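Side-chain contacts in translation initiation factor eIF2 assembly protein (Schizosaccharomyces pombe, PDB 4ZGP), which acts as an ATP-dependent folding chaperone that binds the eIF2 gamma subunit and lets it assemble with the alpha and beta subunits: residues S35-L40 / A254-I259; R42-K47 / S229-K234. One frame throughout, in Å; residues are numbered along the deposited sequence. Where two conformers were deposited one is given.

Contact 1. Residues S35-L40 / A254-I259. With ADP (adenosine-5'-diphosphate), chain C.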
loop_
_atom_site.group_PDB
_atom_site.type_symbol
_atom_site.label_atom_id
_atom_site.label_comp_id
_atom_site.label_asym_id
_atom_site.label_seq_id
_atom_site.Cartn_x
_atom_site.Cartn_y
_atom_site.Cartn_z
ATOM N N SER A 35 -8.088 5.511 -2.976
ATOM C CA SER A 35 -8.802 6.621 -3.598
ATOM C C SER A 35 -8.694 7.903 -2.762
ATOM O O SER A 35 -8.700 8.994 -3.306
ATOM C CB SER A 35 -10.274 6.275 -3.813
ATOM O OG SER A 35 -10.909 5.890 -2.611
ATOM N N SER A 36 -8.574 7.772 -1.446
ATOM C CA SER A 36 -8.511 8.967 -0.617
ATOM C C SER A 36 -7.172 9.685 -0.747
ATOM O O SER A 36 -7.123 10.901 -0.707
ATOM C CB SER A 36 -8.790 8.630 0.857
ATOM O OG SER A 36 -10.102 8.115 1.016
ATOM N N TRP A 37 -6.072 8.968 -0.899
ATOM C CA TRP A 37 -4.817 9.702 -0.925
ATOM C C TRP A 37 -4.242 9.850 -2.321
ATOM O O TRP A 37 -3.428 10.749 -2.567
ATOM C CB TRP A 37 -3.799 9.066 0.034
ATOM C CG TRP A 37 -3.409 7.636 -0.229
ATOM C CD1 TRP A 37 -3.903 6.524 0.390
ATOM C CD2 TRP A 37 -2.427 7.172 -1.158
ATOM N NE1 TRP A 37 -3.302 5.402 -0.101
ATOM C CE2 TRP A 37 -2.388 5.763 -1.054
ATOM C CE3 TRP A 37 -1.594 7.804 -2.086
ATOM C CZ2 TRP A 37 -1.552 4.973 -1.841
ATOM C CZ3 TRP A 37 -0.750 7.014 -2.863
ATOM C CH2 TRP A 37 -0.744 5.614 -2.735
ATOM N N TYR A 38 -4.677 9.003 -3.248
ATOM C CA TYR A 38 -4.158 9.087 -4.620
ATOM C C TYR A 38 -4.519 10.448 -5.200
ATOM O O TYR A 38 -3.707 11.083 -5.857
ATOM C CB TYR A 38 -4.708 7.969 -5.514
ATOM C CG TYR A 38 -4.185 8.061 -6.932
ATOM C CD1 TYR A 38 -2.874 7.714 -7.227
ATOM C CD2 TYR A 38 -4.990 8.523 -7.969
ATOM C CE1 TYR A 38 -2.384 7.809 -8.527
ATOM C CE2 TYR A 38 -4.501 8.626 -9.266
ATOM C CZ TYR A 38 -3.195 8.270 -9.533
ATOM O OH TYR A 38 -2.680 8.355 -10.816
ATOM N N SER A 39 -5.750 10.866 -4.910
ATOM C CA SER A 39 -6.288 12.186 -5.220
ATOM C C SER A 39 -5.402 13.313 -4.701
ATOM O O SER A 39 -5.020 14.208 -5.449
ATOM C CB SER A 39 -7.683 12.308 -4.609
ATOM O OG SER A 39 -7.682 11.661 -3.336
ATOM N N LEU A 40 -5.070 13.248 -3.415
ATOM C CA LEU A 40 -4.142 14.203 -2.810
ATOM C C LEU A 40 -2.778 14.287 -3.465
ATOM O O LEU A 40 -2.225 15.373 -3.608
ATOM C CB LEU A 40 -3.915 13.854 -1.335
ATOM C CG LEU A 40 -5.115 13.926 -0.409
ATOM C CD1 LEU A 40 -4.690 13.561 1.029
ATOM C CD2 LEU A 40 -5.723 15.346 -0.472
ATOM N N ALA A 254 11.998 10.564 -5.316
ATOM C CA ALA A 254 11.205 9.774 -4.390
ATOM C C ALA A 254 9.782 9.670 -4.918
ATOM O O ALA A 254 9.205 10.657 -5.391
ATOM C CB ALA A 254 11.233 10.397 -2.992
ATOM N N TRP A 255 9.244 8.458 -4.896
ATOM C CA TRP A 255 7.873 8.212 -5.283
ATOM C C TRP A 255 7.096 7.705 -4.093
ATOM O O TRP A 255 7.508 6.740 -3.469
ATOM C CB TRP A 255 7.798 7.161 -6.385
ATOM C CG TRP A 255 8.499 7.557 -7.611
ATOM C CD1 TRP A 255 9.839 7.449 -7.868
ATOM C CD2 TRP A 255 7.905 8.133 -8.772
ATOM N NE1 TRP A 255 10.116 7.941 -9.121
ATOM C CE2 TRP A 255 8.944 8.352 -9.705
ATOM C CE3 TRP A 255 6.591 8.478 -9.121
ATOM C CZ2 TRP A 255 8.710 8.909 -10.966
ATOM C CZ3 TRP A 255 6.360 9.026 -10.376
ATOM C CH2 TRP A 255 7.417 9.239 -11.282
ATOM N N LEU A 256 5.953 8.313 -3.811
ATOM C CA LEU A 256 5.054 7.763 -2.796
ATOM C C LEU A 256 4.411 6.473 -3.289
ATOM O O LEU A 256 3.822 6.452 -4.357
ATOM C CB LEU A 256 3.975 8.799 -2.444
ATOM C CG LEU A 256 2.905 8.340 -1.456
ATOM C CD1 LEU A 256 3.510 8.177 -0.049
ATOM C CD2 LEU A 256 1.762 9.360 -1.411
ATOM N N ILE A 257 4.499 5.391 -2.522
ATOM C CA ILE A 257 3.936 4.119 -2.971
ATOM C C ILE A 257 2.658 3.752 -2.222
ATOM O O ILE A 257 1.708 3.238 -2.808
ATOM C CB ILE A 257 4.977 2.975 -2.829
ATOM C CG1 ILE A 257 6.210 3.290 -3.684
ATOM C CG2 ILE A 257 4.377 1.621 -3.195
ATOM C CD1 ILE A 257 5.904 3.397 -5.191
ATOM N N ASP A 258 2.608 4.042 -0.921
ATOM C CA ASP A 258 1.415 3.682 -0.163
ATOM C C ASP A 258 1.392 4.486 1.127
ATOM O O ASP A 258 2.415 5.018 1.543
ATOM C CB ASP A 258 1.393 2.177 0.146
ATOM C CG ASP A 258 -0.013 1.649 0.468
ATOM O OD1 ASP A 258 -1.023 2.355 0.278
ATOM O OD2 ASP A 258 -0.108 0.493 0.901
ATOM N N ILE A 259 0.212 4.578 1.720
ATOM C CA ILE A 259 0.050 5.199 3.034
ATOM C C ILE A 259 -0.792 4.228 3.863
ATOM O O ILE A 259 -1.818 3.730 3.405
ATOM C CB ILE A 259 -0.611 6.615 2.958
ATOM C CG1 ILE A 259 0.254 7.592 2.138
ATOM C CG2 ILE A 259 -0.804 7.192 4.388
ATOM C CD1 ILE A 259 -0.273 9.023 2.071
HETATM P PB ADP C . 1.699 -2.614 0.784
HETATM O O1B ADP C . 1.830 -1.195 1.316
HETATM O O2B ADP C . 0.350 -3.253 1.062
HETATM O O3B ADP C . 2.939 -3.428 1.095
HETATM P PA ADP C . 2.516 -1.550 -1.784
HETATM O O1A ADP C . 3.348 -0.648 -0.906
HETATM O O2A ADP C . 1.581 -1.013 -2.854
HETATM O O3A ADP C . 1.631 -2.516 -0.838
HETATM O "O5'" ADP C . 3.542 -2.553 -2.504
HETATM C "C5'" ADP C . 3.726 -3.904 -2.082
HETATM C "C4'" ADP C . 4.946 -4.386 -2.848
HETATM O "O4'" ADP C . 4.583 -4.624 -4.210
HETATM C "C3'" ADP C . 6.021 -3.311 -2.870
HETATM O "O3'" ADP C . 7.037 -3.579 -1.898
HETATM C "C2'" ADP C . 6.579 -3.336 -4.277
HETATM O "O2'" ADP C . 7.810 -4.062 -4.330
HETATM C "C1'" ADP C . 5.543 -4.061 -5.111
HETATM N N9 ADP C . 4.870 -3.051 -5.964
HETATM C C8 ADP C . 3.923 -2.184 -5.545
HETATM N N7 ADP C . 3.509 -1.387 -6.568
HETATM C C5 ADP C . 4.203 -1.747 -7.672
HETATM C C6 ADP C . 4.242 -1.316 -9.089
HETATM N N6 ADP C . 3.429 -0.311 -9.508
HETATM N N1 ADP C . 5.105 -1.950 -9.927
HETATM C C2 ADP C . 5.894 -2.952 -9.482
HETATM N N3 ADP C . 5.910 -3.398 -8.208
HETATM C C4 ADP C . 5.096 -2.845 -7.270
HETATM O O HOH W 1 -3.920 2.262 -0.271
#
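The indole of W37 lies with one face against the backbone and side chain of I259. I259 CB sits 4.2 Å from the centroid of the five-membered ring and only 9° off its normal, a CH-pi contact, and over the same face, nearer the rim, come I259 N and the carbonyl carbon of D258. F34 meets the indole edge-to-face. The carboxylate of D258 is turned 43° from the indole plane and approaches obliquely, its OD1 3.4 Å from W37 CZ2; W37 CH2 comes equally near the carbonyl oxygen of I257. Farther round the six-membered ring, CZ3 rests 3.7 Å from L256 CD2. The indole reaches the strand because W37 CG stands between the backbone N and the carbonyl carbon (chi1 60°). W37 NE1 gives its hydrogen to a water 3.2 Å away that also lies 3.0 Å from D258 OD1. That oxygen takes a weak bond from I259 N and a salt bridge from K115. With an alanine in place of W37, the water would probably lose its indole donor and D258 OD1 and I259 the flat surface beside them. On the far side of D258, OD2 stands 2.6 Å from ADP O1B, while I257 CG2 touches O1A. Opposite D246 the strand carries a classic beta bulge, I257 and D258 sharing that one partner, so both side chains can turn to the nucleotide. W37 is thus placed as a second-shell residue, which probably limits the movement of one oxygen of a carboxylate that binds ATP and, with N260, is inferred to bind magnesium.

Contact 2. Residues R42-K47 / S229-K234; sequences RKLTPK and SDLLKK
L44 and L231 are the closest backbone pair, 8.2 Å between their CA atoms, so the backbones do not meet and no hydrogen bond crosses between the segments. Residues 42-47 form no regular helix or strand; past L44 the chain opens into an extended run through T45, P46 and K47. Residues 229-233 belong to helix 221-233; K234 N bonds to L231 O at 2.7 Å, three residues back, and only weakly to D230 O.

L44 points toward residues 231-234 and splits its two methyls between two partners. CD1 goes in deeper, 4.0 Å from L231 CD1 and equally near CB and the carbonyl oxygen of K234. CD2 lies against the chain of K234, 3.7 Å from its CD. L231 gets there by its tip, since CG is anti to the backbone N (chi1 178°) and carries CD1 across to the loop. The lysine chain, extended beyond CG, crosses the leucine at a slant. L235 also touches L44, while L231 rests on F245 and V247 of strand 243-250.

The contact therefore runs from a leucine pair on the buried side, where the helix meets the sheet, to the methylenes of an exposed lysine on the outer side. No hydrogen bond or salt bridge links the segments, so the contact rests on apolar packing. K234 is exposed, and its methylenes lie against L44 while the charged end runs on past it.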
loop_
_atom_site.group_PDB
_atom_site.type_symbol
_atom_site.label_atom_id
_atom_site.label_comp_id
_atom_site.label_asym_id
_atom_site.label_seq_id
_atom_site.Cartn_x
_atom_site.Cartn_y
_atom_site.Cartn_z
ATOM N N ARG A 42 -1.411 12.745 -6.425
ATOM C CA ARG A 42 -1.277 12.247 -7.791
ATOM C C ARG A 42 0.068 12.600 -8.411
ATOM O O ARG A 42 0.657 11.791 -9.115
ATOM C CB ARG A 42 -2.423 12.801 -8.660
ATOM C CG ARG A 42 -2.433 12.305 -10.112
ATOM C CD ARG A 42 -3.513 13.034 -10.921
ATOM N NE ARG A 42 -4.772 13.087 -10.182
ATOM C CZ ARG A 42 -5.797 12.258 -10.367
ATOM N NH1 ARG A 42 -5.737 11.307 -11.294
ATOM N NH2 ARG A 42 -6.891 12.390 -9.630
ATOM N N LYS A 43 0.578 13.789 -8.126
ATOM C CA LYS A 43 1.847 14.224 -8.705
ATOM C C LYS A 43 3.083 13.529 -8.099
ATOM O O LYS A 43 4.191 13.663 -8.623
ATOM C CB LYS A 43 2.000 15.739 -8.548
ATOM C CG LYS A 43 0.937 16.562 -9.300
ATOM C CD LYS A 43 0.889 17.999 -8.789
ATOM C CE LYS A 43 -0.391 18.703 -9.251
ATOM N NZ LYS A 43 -0.532 20.056 -8.644
ATOM N N LEU A 44 2.889 12.794 -7.007
ATOM C CA LEU A 44 4.014 12.199 -6.269
ATOM C C LEU A 44 4.079 10.683 -6.381
ATOM O O LEU A 44 5.019 10.057 -5.897
ATOM C CB LEU A 44 3.917 12.577 -4.781
ATOM C CG LEU A 44 3.655 14.053 -4.461
ATOM C CD1 LEU A 44 3.291 14.199 -2.986
ATOM C CD2 LEU A 44 4.868 14.901 -4.775
ATOM N N THR A 45 3.095 10.091 -7.039
ATOM C CA THR A 45 2.871 8.658 -6.932
ATOM C C THR A 45 2.728 8.080 -8.333
ATOM O O THR A 45 2.280 8.772 -9.253
ATOM C CB THR A 45 1.608 8.357 -6.051
ATOM O OG1 THR A 45 1.489 6.951 -5.791
ATOM C CG2 THR A 45 0.365 8.834 -6.743
ATOM N N PRO A 46 3.153 6.832 -8.520
ATOM C CA PRO A 46 3.078 6.292 -9.884
ATOM C C PRO A 46 1.651 6.210 -10.400
ATOM O O PRO A 46 0.693 6.037 -9.639
ATOM C CB PRO A 46 3.700 4.904 -9.741
ATOM C CG PRO A 46 4.634 5.034 -8.546
ATOM C CD PRO A 46 3.845 5.910 -7.603
ATOM N N LYS A 47 1.507 6.360 -11.716
ATOM C CA LYS A 47 0.183 6.427 -12.317
ATOM C C LYS A 47 -0.697 5.223 -11.983
ATOM O O LYS A 47 -0.223 4.081 -11.898
ATOM C CB LYS A 47 0.311 6.564 -13.844
ATOM C CG LYS A 47 -1.009 6.814 -14.552
ATOM C CD LYS A 47 -0.796 7.028 -16.057
ATOM C CE LYS A 47 -2.094 7.435 -16.758
ATOM N NZ LYS A 47 -2.034 7.168 -18.226
ATOM N N SER A 229 12.468 13.118 3.748
ATOM C CA SER A 229 12.078 14.320 4.490
ATOM C C SER A 229 11.351 15.313 3.580
ATOM O O SER A 229 10.314 15.885 3.928
ATOM C CB SER A 229 13.330 14.971 5.100
ATOM O OG SER A 229 13.011 16.014 5.994
ATOM N N ASP A 230 11.930 15.535 2.409
ATOM C CA ASP A 230 11.330 16.444 1.435
ATOM C C ASP A 230 9.960 15.964 0.974
ATOM O O ASP A 230 9.036 16.769 0.817
ATOM C CB ASP A 230 12.241 16.611 0.225
ATOM C CG ASP A 230 13.464 17.476 0.518
ATOM O OD1 ASP A 230 13.489 18.176 1.562
ATOM O OD2 ASP A 230 14.399 17.448 -0.307
ATOM N N LEU A 231 9.821 14.660 0.743
ATOM C CA LEU A 231 8.515 14.119 0.355
ATOM C C LEU A 231 7.486 14.343 1.476
ATOM O O LEU A 231 6.361 14.751 1.214
ATOM C CB LEU A 231 8.613 12.625 0.003
ATOM C CG LEU A 231 7.320 11.911 -0.378
ATOM C CD1 LEU A 231 6.649 12.646 -1.526
ATOM C CD2 LEU A 231 7.577 10.458 -0.783
ATOM N N LEU A 232 7.879 14.100 2.724
ATOM C CA LEU A 232 6.943 14.249 3.830
ATOM C C LEU A 232 6.403 15.681 3.895
ATOM O O LEU A 232 5.244 15.889 4.236
ATOM C CB LEU A 232 7.596 13.865 5.173
ATOM C CG LEU A 232 6.726 14.112 6.421
ATOM C CD1 LEU A 232 5.360 13.359 6.426
ATOM C CD2 LEU A 232 7.532 13.794 7.700
ATOM N N LYS A 233 7.228 16.666 3.544
ATOM C CA LYS A 233 6.748 18.049 3.514
ATOM C C LYS A 233 5.628 18.213 2.502
ATOM O O LYS A 233 4.746 19.070 2.658
ATOM C CB LYS A 233 7.872 19.025 3.179
ATOM C CG LYS A 233 8.913 19.166 4.265
ATOM C CD LYS A 233 10.056 20.051 3.774
ATOM C CE LYS A 233 11.110 20.257 4.860
ATOM N NZ LYS A 233 11.802 18.987 5.238
ATOM N N LYS A 234 5.661 17.391 1.465
ATOM C CA LYS A 234 4.625 17.457 0.430
ATOM C C LYS A 234 3.370 16.646 0.776
ATOM O O LYS A 234 2.400 16.641 0.009
ATOM C CB LYS A 234 5.192 16.975 -0.907
ATOM C CG LYS A 234 6.229 17.928 -1.495
ATOM C CD LYS A 234 6.857 17.328 -2.733
ATOM C CE LYS A 234 8.108 18.069 -3.127
ATOM N NZ LYS A 234 8.911 17.238 -4.061
#

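In the fold
The order along the chain is 35-40, 42-47, 229-234, 254-259, so contact 2 falls between the two halves of contact 1, and the centres lie 7 Å apart. Loop 42-47, between helix 34-40 and strand 48-51, ties them together: L256 N probably bonds to L44 O at 2.9 Å, and L256 O to T45 OG1. The loop thus runs along strand 253-261, an outermost strand of the five-stranded sheet, while helix 221-233 packs on strand 243-250 beside it; L256 and L231 both touch F245. Strand 48-51 belongs to the three-stranded sheet, so these N-terminal residues connect the two sheets of the ATP-grasp fold next to the ADP site.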